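Local coordinates for protein 3,4-dihydroxybenzoate decarboxylase (Enterobacter cloacae, PDB 5NY5) that catalyses the decarboxylation of 3,4-dihydroxybenzoate and, in reverse, the para-carboxylation of catechols, as a UbiD-family enzyme using a prenylated flavin and binding a manganese ion, at residues I5-R9 with A259-I263; P116-F122 with A308-H314. All coordinates share one frame; numbering follows the deposited sequence.

Interaction 1: residues I5-R9 with A259-I263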
ATOM      1  N   ILE A   5      21.368 -51.016 -14.656  1.00 64.15           N
ATOM      2  CA  ILE A   5      19.930 -50.911 -14.449  1.00 61.01           C
ATOM      3  C   ILE A   5      19.247 -50.858 -15.807  1.00 61.01           C
ATOM      4  O   ILE A   5      19.628 -50.060 -16.670  1.00 61.54           O
ATOM      5  CB  ILE A   5      19.568 -49.680 -13.603  1.00 59.56           C
ATOM      6  CG1 ILE A   5      20.230 -49.770 -12.229  1.00 59.69           C
ATOM      7  CG2 ILE A   5      18.063 -49.569 -13.452  1.00 57.90           C
ATOM      8  CD1 ILE A   5      19.767 -48.703 -11.266  1.00 58.73           C
ATOM      9  N   ASN A   6      18.242 -51.713 -15.995  1.00 60.57           N
ATOM     10  CA  ASN A   6      17.424 -51.662 -17.196  1.00 60.52           C
ATOM     11  C   ASN A   6      15.954 -51.947 -16.932  1.00 59.23           C
ATOM     12  O   ASN A   6      15.174 -51.990 -17.887  1.00 59.28           O
ATOM     13  CB  ASN A   6      17.954 -52.636 -18.263  1.00 62.32           C
ATOM     14  CG  ASN A   6      18.021 -54.074 -17.773  1.00 63.00           C
ATOM     15  OD1 ASN A   6      17.395 -54.443 -16.780  1.00 62.02           O
ATOM     16  ND2 ASN A   6      18.781 -54.896 -18.483  1.00 64.86           N
ATOM     17  N   ASP A   7      15.552 -52.148 -15.681  1.00 58.27           N
ATOM     18  CA  ASP A   7      14.152 -52.367 -15.349  1.00 57.19           C
ATOM     19  C   ASP A   7      13.956 -52.069 -13.867  1.00 56.09           C
ATOM     20  O   ASP A   7      14.878 -51.637 -13.172  1.00 56.15           O
ATOM     21  CB  ASP A   7      13.708 -53.789 -15.711  1.00 58.01           C
ATOM     22  CG  ASP A   7      14.641 -54.857 -15.165  1.00 59.09           C
ATOM     23  OD1 ASP A   7      15.366 -54.591 -14.184  1.00 58.92           O
ATOM     24  OD2 ASP A   7      14.640 -55.975 -15.719  1.00 60.27           O
ATOM     25  N   LEU A   8      12.735 -52.307 -13.390  1.00 55.25           N
ATOM     26  CA  LEU A   8      12.420 -52.039 -11.992  1.00 54.31           C
ATOM     27  C   LEU A   8      13.202 -52.952 -11.054  1.00 54.95           C
ATOM     28  O   LEU A   8      13.704 -52.506 -10.016  1.00 54.63           O
ATOM     29  CB  LEU A   8      10.917 -52.191 -11.766  1.00 53.58           C
ATOM     30  CG  LEU A   8      10.402 -52.082 -10.333  1.00 52.79           C
ATOM     31  CD1 LEU A   8      10.758 -50.735  -9.728  1.00 52.01           C
ATOM     32  CD2 LEU A   8       8.903 -52.305 -10.315  1.00 52.42           C
ATOM     33  N   ARG A   9      13.329 -54.233 -11.406  1.00 56.02           N
ATOM     34  CA  ARG A   9      13.941 -55.189 -10.488  1.00 56.78           C
ATOM     35  C   ARG A   9      15.447 -54.988 -10.369  1.00 57.67           C
ATOM     36  O   ARG A   9      16.016 -55.240  -9.301  1.00 57.99           O
ATOM     37  CB  ARG A   9      13.616 -56.613 -10.925  1.00 57.86           C
ATOM     38  CG  ARG A   9      12.129 -56.915 -10.911  1.00 57.24           C
ATOM     39  CD  ARG A   9      11.848 -58.371 -11.205  1.00 58.49           C
ATOM     40  NE  ARG A   9      10.428 -58.603 -11.448  1.00 58.14           N
ATOM     41  CZ  ARG A   9       9.865 -59.805 -11.498  1.00 59.11           C
ATOM     42  NH1 ARG A   9      10.599 -60.892 -11.310  1.00 60.46           N
ATOM     43  NH2 ARG A   9       8.564 -59.919 -11.728  1.00 58.89           N
ATOM     44  N   ALA A 259       9.190 -52.920 -23.182  1.00 67.46           N
ATOM     45  CA  ALA A 259       9.519 -54.341 -23.172  1.00 68.32           C
ATOM     46  C   ALA A 259       9.918 -54.816 -21.780  1.00 67.06           C
ATOM     47  O   ALA A 259       9.565 -55.928 -21.375  1.00 67.49           O
ATOM     48  CB  ALA A 259      10.633 -54.627 -24.176  1.00 69.53           C
ATOM     49  N   ARG A 260      10.650 -53.991 -21.035  1.00 65.62           N
ATOM     50  CA  ARG A 260      11.144 -54.358 -19.715  1.00 64.52           C
ATOM     51  C   ARG A 260      10.159 -54.034 -18.600  1.00 63.35           C
ATOM     52  O   ARG A 260      10.516 -54.145 -17.424  1.00 62.35           O
ATOM     53  CB  ARG A 260      12.478 -53.661 -19.441  1.00 63.70           C
ATOM     54  CG  ARG A 260      13.555 -53.957 -20.469  1.00 64.91           C
ATOM     55  CD  ARG A 260      14.041 -55.383 -20.362  1.00 65.84           C
ATOM     56  NE  ARG A 260      14.911 -55.571 -19.208  1.00 64.95           N
ATOM     57  CZ  ARG A 260      15.373 -56.750 -18.810  1.00 65.55           C
ATOM     58  NH1 ARG A 260      15.043 -57.848 -19.474  1.00 67.00           N
ATOM     59  NH2 ARG A 260      16.161 -56.831 -17.748  1.00 66.05           N
ATOM     60  N   ALA A 261       8.935 -53.644 -18.938  1.00 63.58           N
ATOM     61  CA  ALA A 261       7.979 -53.228 -17.928  1.00 62.58           C
ATOM     62  C   ALA A 261       7.492 -54.419 -17.108  1.00 62.81           C
ATOM     63  O   ALA A 261       7.663 -55.581 -17.481  1.00 63.93           O
ATOM     64  CB  ALA A 261       6.791 -52.522 -18.576  1.00 63.01           C
ATOM     65  N   GLU A 262       6.875 -54.110 -15.967  1.00 61.82           N
ATOM     66  CA  GLU A 262       6.306 -55.149 -15.117  1.00 62.09           C
ATOM     67  C   GLU A 262       4.907 -55.536 -15.576  1.00 63.18           C
ATOM     68  O   GLU A 262       4.607 -56.723 -15.740  1.00 65.31           O
ATOM     69  CB  GLU A 262       6.284 -54.684 -13.660  1.00 60.73           C
ATOM     70  CG  GLU A 262       7.642 -54.685 -12.981  1.00 59.93           C
ATOM     71  CD  GLU A 262       8.086 -56.074 -12.564  1.00 60.64           C
ATOM     72  OE1 GLU A 262       7.215 -56.898 -12.217  1.00 61.29           O
ATOM     73  OE2 GLU A 262       9.304 -56.343 -12.587  1.00 60.65           O
ATOM     74  N   ILE A 263       4.034 -54.550 -15.782  1.00 62.95           N
ATOM     75  CA  ILE A 263       2.653 -54.785 -16.184  1.00 64.03           C
ATOM     76  C   ILE A 263       2.313 -53.858 -17.341  1.00 64.52           C
ATOM     77  O   ILE A 263       2.737 -52.698 -17.366  1.00 63.57           O
ATOM     78  CB  ILE A 263       1.671 -54.567 -15.013  1.00 63.45           C
ATOM     79  CG1 ILE A 263       2.083 -55.403 -13.802  1.00 62.99           C
ATOM     80  CG2 ILE A 263       0.251 -54.918 -15.427  1.00 64.79           C
ATOM     81  CD1 ILE A 263       1.121 -55.313 -12.649  1.00 62.67           C
TER
HETATM   82  O   HOH W   1      10.740 -52.442 -15.314  1.00 40.69           O
HETATM   83  O   HOH W   2      11.446 -55.066 -13.389  1.00 45.58           O

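Interaction 2: residues P116-F122 with A308-H314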
ATOM      1  N   PRO A 116      10.235 -59.239 -21.500  1.00 64.74           N
ATOM      2  CA  PRO A 116       9.759 -59.849 -20.248  1.00 64.14           C
ATOM      3  C   PRO A 116       8.362 -59.412 -19.864  1.00 62.96           C
ATOM      4  O   PRO A 116       7.643 -60.168 -19.201  1.00 63.05           O
ATOM      5  CB  PRO A 116      10.796 -59.381 -19.219  1.00 63.33           C
ATOM      6  CG  PRO A 116      12.010 -59.084 -20.016  1.00 64.24           C
ATOM      7  CD  PRO A 116      11.532 -58.565 -21.329  1.00 64.55           C
ATOM      8  N   CYS A 117       7.950 -58.210 -20.276  1.00 63.11           N
ATOM      9  CA  CYS A 117       6.612 -57.736 -19.949  1.00 61.15           C
ATOM     10  C   CYS A 117       5.537 -58.676 -20.475  1.00 62.30           C
ATOM     11  O   CYS A 117       4.465 -58.779 -19.876  1.00 61.92           O
ATOM     12  CB  CYS A 117       6.404 -56.325 -20.499  1.00 60.38           C
ATOM     13  SG  CYS A 117       6.157 -56.226 -22.284  1.00 61.77           S
ATOM     14  N   GLN A 118       5.807 -59.391 -21.567  1.00 63.87           N
ATOM     15  CA  GLN A 118       4.823 -60.274 -22.181  1.00 65.21           C
ATOM     16  C   GLN A 118       5.010 -61.737 -21.783  1.00 66.40           C
ATOM     17  O   GLN A 118       4.652 -62.638 -22.549  1.00 68.04           O
ATOM     18  CB  GLN A 118       4.854 -60.120 -23.701  1.00 66.42           C
ATOM     19  CG  GLN A 118       4.410 -58.748 -24.176  1.00 65.57           C
ATOM     20  CD  GLN A 118       4.353 -58.629 -25.682  1.00 66.96           C
ATOM     21  OE1 GLN A 118       4.792 -59.522 -26.403  1.00 68.53           O
ATOM     22  NE2 GLN A 118       3.804 -57.523 -26.166  1.00 66.53           N
ATOM     23  N   GLU A 119       5.555 -61.995 -20.591  1.00 65.73           N
ATOM     24  CA  GLU A 119       5.639 -63.366 -20.099  1.00 66.92           C
ATOM     25  C   GLU A 119       4.270 -63.938 -19.756  1.00 67.31           C
ATOM     26  O   GLU A 119       4.112 -65.162 -19.732  1.00 68.81           O
ATOM     27  CB  GLU A 119       6.557 -63.438 -18.878  1.00 66.20           C
ATOM     28  CG  GLU A 119       8.036 -63.283 -19.196  1.00 66.54           C
ATOM     29  CD  GLU A 119       8.880 -63.066 -17.954  1.00 65.67           C
ATOM     30  OE1 GLU A 119       8.307 -63.020 -16.847  1.00 64.74           O
ATOM     31  OE2 GLU A 119      10.116 -62.941 -18.084  1.00 66.05           O
ATOM     32  N   GLN A 120       3.289 -63.083 -19.475  1.00 66.16           N
ATOM     33  CA  GLN A 120       1.902 -63.486 -19.300  1.00 66.72           C
ATOM     34  C   GLN A 120       1.023 -62.595 -20.162  1.00 66.55           C
ATOM     35  O   GLN A 120       1.325 -61.417 -20.371  1.00 65.35           O
ATOM     36  CB  GLN A 120       1.439 -63.376 -17.840  1.00 65.70           C
ATOM     37  CG  GLN A 120       2.226 -64.194 -16.840  1.00 65.88           C
ATOM     38  CD  GLN A 120       1.684 -64.044 -15.430  1.00 65.00           C
ATOM     39  OE1 GLN A 120       2.401 -63.634 -14.519  1.00 63.89           O
ATOM     40  NE2 GLN A 120       0.411 -64.373 -15.247  1.00 65.65           N
ATOM     41  N   VAL A 121      -0.071 -63.162 -20.659  1.00 67.92           N
ATOM     42  CA  VAL A 121      -1.027 -62.421 -21.474  1.00 68.12           C
ATOM     43  C   VAL A 121      -2.435 -62.802 -21.041  1.00 68.87           C
ATOM     44  O   VAL A 121      -2.765 -63.989 -20.962  1.00 70.36           O
ATOM     45  CB  VAL A 121      -0.836 -62.686 -22.980  1.00 69.62           C
ATOM     46  CG1 VAL A 121      -1.957 -62.043 -23.769  1.00 70.14           C
ATOM     47  CG2 VAL A 121       0.506 -62.151 -23.450  1.00 68.96           C
ATOM     48  N   PHE A 122      -3.261 -61.798 -20.757  1.00 68.03           N
ATOM     49  CA  PHE A 122      -4.664 -61.990 -20.409  1.00 68.88           C
ATOM     50  C   PHE A 122      -5.504 -61.192 -21.396  1.00 69.45           C
ATOM     51  O   PHE A 122      -5.501 -59.958 -21.359  1.00 68.21           O
ATOM     52  CB  PHE A 122      -4.946 -61.547 -18.974  1.00 67.57           C
ATOM     53  CG  PHE A 122      -4.299 -62.409 -17.927  1.00 67.32           C
ATOM     54  CD1 PHE A 122      -2.963 -62.248 -17.606  1.00 66.10           C
ATOM     55  CD2 PHE A 122      -5.032 -63.366 -17.251  1.00 68.49           C
ATOM     56  CE1 PHE A 122      -2.368 -63.033 -16.643  1.00 66.05           C
ATOM     57  CE2 PHE A 122      -4.442 -64.153 -16.285  1.00 68.42           C
ATOM     58  CZ  PHE A 122      -3.108 -63.986 -15.980  1.00 67.19           C
ATOM     59  N   ALA A 308      -6.259 -56.297 -23.589  1.00 78.48           N
ATOM     60  CA  ALA A 308      -5.396 -57.321 -23.028  1.00 77.81           C
ATOM     61  C   ALA A 308      -4.588 -56.725 -21.887  1.00 75.44           C
ATOM     62  O   ALA A 308      -4.219 -55.549 -21.916  1.00 74.34           O
ATOM     63  CB  ALA A 308      -4.457 -57.910 -24.085  1.00 83.42           C
ATOM     64  N   VAL A 309      -4.325 -57.550 -20.877  1.00 74.77           N
ATOM     65  CA  VAL A 309      -3.398 -57.215 -19.805  1.00 72.72           C
ATOM     66  C   VAL A 309      -2.174 -58.103 -19.961  1.00 72.67           C
ATOM     67  O   VAL A 309      -2.292 -59.291 -20.276  1.00 74.02           O
ATOM     68  CB  VAL A 309      -4.035 -57.381 -18.413  1.00 72.02           C
ATOM     69  CG1 VAL A 309      -3.091 -56.880 -17.334  1.00 69.97           C
ATOM     70  CG2 VAL A 309      -5.351 -56.637 -18.348  1.00 72.47           C
ATOM     71  N   THR A 310      -0.998 -57.522 -19.743  1.00 71.23           N
ATOM     72  CA  THR A 310       0.262 -58.165 -20.081  1.00 71.29           C
ATOM     73  C   THR A 310       1.268 -57.894 -18.975  1.00 69.47           C
ATOM     74  O   THR A 310       1.508 -56.735 -18.626  1.00 72.49           O
ATOM     75  CB  THR A 310       0.768 -57.649 -21.435  1.00 71.98           C
ATOM     76  OG1 THR A 310       0.174 -58.413 -22.492  1.00 74.04           O
ATOM     77  CG2 THR A 310       2.266 -57.725 -21.537  1.00 71.36           C
HETATM   78  N   MSE A 311       1.842 -58.957 -18.418  1.00 69.53           N
HETATM   79  CA  MSE A 311       2.758 -58.820 -17.288  1.00 68.01           C
HETATM   80  C   MSE A 311       3.795 -59.940 -17.241  1.00 68.48           C
HETATM   81  O   MSE A 311       3.604 -60.997 -17.837  1.00 69.99           O
HETATM   82  CB  MSE A 311       1.973 -58.776 -15.978  1.00 67.29           C
HETATM   83  CG  MSE A 311       1.050 -59.960 -15.754  1.00 68.61           C
HETATM   84 SE   MSE A 311      -0.109 -59.702 -14.206  1.00 71.38          SE
HETATM   85  CE  MSE A 311       0.703 -60.987 -12.987  1.00 77.01           C
ATOM     86  N   ARG A 312       4.903 -59.695 -16.545  1.00 67.29           N
ATOM     87  CA  ARG A 312       5.906 -60.729 -16.372  1.00 67.74           C
ATOM     88  C   ARG A 312       5.532 -61.644 -15.209  1.00 67.85           C
ATOM     89  O   ARG A 312       4.555 -61.418 -14.490  1.00 67.46           O
ATOM     90  CB  ARG A 312       7.293 -60.124 -16.151  1.00 66.66           C
ATOM     91  CG  ARG A 312       7.325 -58.697 -15.653  1.00 65.03           C
ATOM     92  CD  ARG A 312       8.706 -58.366 -15.100  1.00 64.07           C
ATOM     93  NE  ARG A 312       9.566 -57.658 -16.047  1.00 64.04           N
ATOM     94  CZ  ARG A 312      10.890 -57.584 -15.940  1.00 63.76           C
ATOM     95  NH1 ARG A 312      11.596 -56.909 -16.838  1.00 63.86           N
ATOM     96  NH2 ARG A 312      11.514 -58.196 -14.943  1.00 63.50           N
ATOM     97  N   ASN A 313       6.324 -62.702 -15.042  1.00 68.51           N
ATOM     98  CA  ASN A 313       6.087 -63.661 -13.972  1.00 68.82           C
ATOM     99  C   ASN A 313       6.251 -62.991 -12.616  1.00 67.28           C
ATOM    100  O   ASN A 313       7.281 -62.368 -12.339  1.00 66.26           O
ATOM    101  CB  ASN A 313       7.049 -64.841 -14.099  1.00 69.86           C
ATOM    102  CG  ASN A 313       6.764 -65.701 -15.315  1.00 71.64           C
ATOM    103  OD1 ASN A 313       5.660 -65.685 -15.855  1.00 72.30           O
ATOM    104  ND2 ASN A 313       7.762 -66.463 -15.748  1.00 72.54           N
ATOM    105  N   HIS A 314       5.228 -63.124 -11.772  1.00 67.26           N
ATOM    106  CA  HIS A 314       5.190 -62.499 -10.452  1.00 65.99           C
ATOM    107  C   HIS A 314       5.339 -60.980 -10.575  1.00 64.53           C
ATOM    108  O   HIS A 314       6.219 -60.355  -9.979  1.00 63.40           O
ATOM    109  CB  HIS A 314       6.262 -63.098  -9.535  1.00 65.87           C
ATOM    110  CG  HIS A 314       5.963 -62.945  -8.079  1.00 65.24           C
ATOM    111  ND1 HIS A 314       6.939 -63.004  -7.109  1.00 64.75           N
ATOM    112  CD2 HIS A 314       4.795 -62.745  -7.426  1.00 65.18           C
ATOM    113  CE1 HIS A 314       6.387 -62.840  -5.920  1.00 64.39           C
ATOM    114  NE2 HIS A 314       5.087 -62.682  -6.085  1.00 64.64           N
TER

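Interaction 1: residues I5-R9 with A259-I263
Arg260 reaches across to Asn6 and Asp7, a worked example of how a bent side chain can carry its charge along a neighbouring segment to a carboxylate. Its CB lies 3.5 Å from the carbonyl O of Asn6 and against CB of Asp7, and CG stays beside the same carbonyl. Bends at chi2 (-70°) and chi3 (-75°) then turn the chain, so that NE and CZ come alongside the carboxylate of Asp7. At the tip, NH2 forms a salt bridge with Asp7 OD2, 2.7 Å away; the two flat groups are only 12° apart in tilt, but the oxygen approaches obliquely.

A second ion pair is built differently. The extended chain of Arg9 crosses Glu262 at about a right angle, its guanidinium nearly coplanar with the carboxylate. NE gives a hydrogen bond of 2.8 Å to the syn lone pair of Glu262 OE2, while NH2 reaches OE1 more weakly at 3.3 Å. Glu262 OE1 also accepts the backbone N-H of Ile316, and CG of Glu262 rests on CD2 of Leu8. One water links Leu8 N to Arg260 O, another Arg9 N to Glu262 OE2, while Ser10 N is taken by Asp7 OD1.

Asp7 is thus the N-cap of helix 8-16. The contact seats the start of this helix on the loop after strand 256-258; where that loop enters strand 263-269, Glu262 and Ile263 form a classic bulge facing Met210 of strand 204-210. Leu8 and Arg9 also pack on Ile316 of strand 316-319.

Interaction 2: residues P116-F122 with A308-H314
Asn313 N and Glu119 OE1 form an almost straight hydrogen bond of 2.7 Å (174° at the hydrogen), in which a side-chain carboxylate takes over where the backbone pairing ends. With chi1 at -73° and the rest of the chain extended, Glu119 lies across Arg312, and the same OE1 also touches Arg312 CB. Four backbone bonds follow along the strands. Gln120 and Met311, modelled as selenomethionine, make one hydrogen-bonded pair: Gln120 N reaches Met311 O at 2.7 Å, whereas the return bond from Met311 N to Gln120 O is longer, 3.2 Å. Phe122 and Val309 make the next, with 2.7 Å both from Phe122 N to Val309 O and from Val309 N to Phe122 O. Between them Val121 and Thr310 form the non-hydrogen-bonded pair, and Thr310 CA donates a C-H contact to Gln120 O.

Pro116 CB sits over one face of the Arg312 guanidinium, 3.5 Å from NH1, while Arg312 NE bonds to the carbonyl of Ala261. Thr310 CG2 lies 3.6 Å from Gln118 CG, the amide of Gln118 being held by Gln249. On the sheet face that carries Gln120 and Met311, Phe122 and Val309 meet through their CB atoms, with Leu134 of helix 131-134 against both.

After a short 3-10 segment and a turn, strand 120-123 runs antiparallel (165°) to the end of strand 303-311. This is one pairing in a larger antiparallel sheet, where 303-311 also pairs with 263-269 and 179-182, within the Rift-related, FMN-binding-clan domain of the UbiD family, away from the residues that bind prenylated flavin and manganese.

The two contacts lie about 12 Å apart between centres and illustrate two ways of joining distant parts of a chain. Interaction 1 relies on paired charges and bridging water where the start of a helix meets a loop; interaction 2 relies mainly on regular backbone bonds within a sheet. Both are partly buried, but interaction 2 includes exposed residues and lies farther from the chain's centre. They are also directly connected: Arg9 NH2 is within probable hydrogen-bonding distance of Asn313 O (2.8 Å), as is Cys117 N of Ala259 O. Strand 263-269, which begins at the last residue of 259-263, pairs with 303-311, so interaction 1 meets the end of the sheet that interaction 2 is part of.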